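Local coordinates for L-lysine 6-monooxygenase involved in desferrioxamine biosynthesis (Erwinia amylovora CFBP1430, PDB 5O8P), which catalyses the FAD-dependent N-hydroxylation of cadaverine, using NADPH and oxygen, in the biosynthesis of the siderophore desferrioxamine, at the interface of chains A and B. Coordinates in Å, arbitrary orientation; residue numbers count along the deposited sequence, not the author numbering. Chains: chain A/B, L-lysine 6-monooxygenase involved in desferrioxamine biosynthesis.

The interface of chains A and B. Residues chain A 59-60, 63, 68, 395, 397; chain B 88, 91.
B:Tyr91 reaches from its helix into a pocket of chain A lined by A:Thr59, A:Pro60, A:Ala63 and A:Gly397, and it buries more surface than any other residue of this patch. Its first torsion sets CG anti to the backbone N (chi1 168°), which points the side chain at chain A. CD of A:Pro60, part of a rigid pyrrolidine, lies above one face of the ring, 3.6 Å from CE2 of B:Tyr91. From the other side and out beyond the rim, CB of A:Ala63 comes 3.8 Å from CE2 of B:Tyr91; its small size probably leaves room for the ring. The phenol OH of B:Tyr91 makes a weak hydrogen bond of 3.2 Å with the hydroxyl OG1 of A:Thr59, a polar partner for an otherwise apolar insertion. B:Tyr91 OH also comes within 3.5 Å of CA of A:Gly397, where the lack of a side chain permits close approach. A:Asp395 holds the start of this 3-10 helix: its OD1 accepts a hydrogen bond from the backbone N-H of A:Gly397 at 2.7 Å, met from above the carboxylate plane.

A:Leu68, branched and apolar, suits its place between two tyrosine rings. Its CB and CD1 lie on one face of B:Tyr88, with CD1 of A:Leu68 3.7 Å from CE2 of B:Tyr88; CD1 also sits over the B:Tyr91 face opposite A:Pro60.

Both tyrosines project from helix 87-93 of chain B towards loops, strand residue A:Pro60 and 3-10 helix 396-398 of chain A. Two-fold symmetry repeats the contact; the coordinates alone do not show whether this pairing, within a four-copy assembly, forms in solution.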
loop_
_atom_site.group_PDB
_atom_site.type_symbol
_atom_site.label_atom_id
_atom_site.label_comp_id
_atom_site.label_asym_id
_atom_site.label_seq_id
_atom_site.Cartn_x
_atom_site.Cartn_y
_atom_site.Cartn_z
ATOM N N THR A 59 -7.757 13.701 6.263
ATOM C CA THR A 59 -8.365 14.438 5.176
ATOM C C THR A 59 -7.215 14.950 4.284
ATOM O O THR A 59 -6.224 15.511 4.797
ATOM C CB THR A 59 -9.249 15.557 5.796
ATOM O OG1 THR A 59 -10.489 15.604 5.110
ATOM C CG2 THR A 59 -8.570 16.964 5.845
ATOM N N PRO A 60 -7.302 14.737 2.958
ATOM C CA PRO A 60 -6.196 15.150 2.075
ATOM C C PRO A 60 -5.990 16.657 2.074
ATOM O O PRO A 60 -6.925 17.404 2.406
ATOM C CB PRO A 60 -6.656 14.698 0.696
ATOM C CG PRO A 60 -7.697 13.671 0.961
ATOM C CD PRO A 60 -8.403 14.154 2.185
ATOM N N ALA A 63 -8.302 19.702 1.168
ATOM C CA ALA A 63 -9.204 20.231 2.197
ATOM C C ALA A 63 -8.393 21.084 3.176
ATOM O O ALA A 63 -8.191 20.745 4.348
ATOM C CB ALA A 63 -9.938 19.114 2.917
ATOM N N LEU A 68 -10.778 23.918 -2.315
ATOM C CA LEU A 68 -11.979 23.304 -2.919
ATOM C C LEU A 68 -12.972 24.325 -3.449
ATOM O O LEU A 68 -13.906 23.972 -4.153
ATOM C CB LEU A 68 -12.668 22.322 -1.960
ATOM C CG LEU A 68 -11.847 21.060 -1.615
ATOM C CD1 LEU A 68 -12.593 20.151 -0.661
ATOM C CD2 LEU A 68 -11.405 20.280 -2.838
ATOM N N ASP A 395 -16.537 17.946 8.918
ATOM C CA ASP A 395 -15.539 17.634 7.892
ATOM C C ASP A 395 -14.897 18.927 7.386
ATOM O O ASP A 395 -15.596 19.809 6.884
ATOM C CB ASP A 395 -16.245 16.882 6.734
ATOM C CG ASP A 395 -15.283 16.088 5.830
ATOM O OD1 ASP A 395 -14.104 16.453 5.692
ATOM O OD2 ASP A 395 -15.726 15.089 5.224
ATOM N N GLY A 397 -13.214 18.867 4.797
ATOM C CA GLY A 397 -13.491 18.651 3.381
ATOM C C GLY A 397 -14.733 19.311 2.825
ATOM O O GLY A 397 -14.804 19.525 1.619
ATOM N N TYR B 88 -13.985 17.699 -6.684
ATOM C CA TYR B 88 -14.359 16.818 -5.571
ATOM C C TYR B 88 -14.166 15.349 -5.946
ATOM O O TYR B 88 -13.824 14.526 -5.095
ATOM C CB TYR B 88 -15.783 17.053 -5.083
ATOM C CG TYR B 88 -15.926 18.321 -4.289
ATOM C CD1 TYR B 88 -16.166 19.528 -4.928
ATOM C CD2 TYR B 88 -15.798 18.329 -2.905
ATOM C CE1 TYR B 88 -16.294 20.712 -4.209
ATOM C CE2 TYR B 88 -15.936 19.512 -2.174
ATOM C CZ TYR B 88 -16.183 20.702 -2.836
ATOM O OH TYR B 88 -16.311 21.898 -2.163
ATOM N N TYR B 91 -10.567 14.641 -5.609
ATOM C CA TYR B 91 -10.292 14.577 -4.165
ATOM C C TYR B 91 -10.594 13.203 -3.628
ATOM O O TYR B 91 -9.782 12.634 -2.918
ATOM C CB TYR B 91 -11.101 15.671 -3.449
ATOM C CG TYR B 91 -11.224 15.663 -1.938
ATOM C CD1 TYR B 91 -12.332 15.099 -1.316
ATOM C CD2 TYR B 91 -10.311 16.346 -1.141
ATOM C CE1 TYR B 91 -12.495 15.150 0.066
ATOM C CE2 TYR B 91 -10.463 16.407 0.252
ATOM C CZ TYR B 91 -11.560 15.812 0.845
ATOM O OH TYR B 91 -11.722 15.877 2.210
#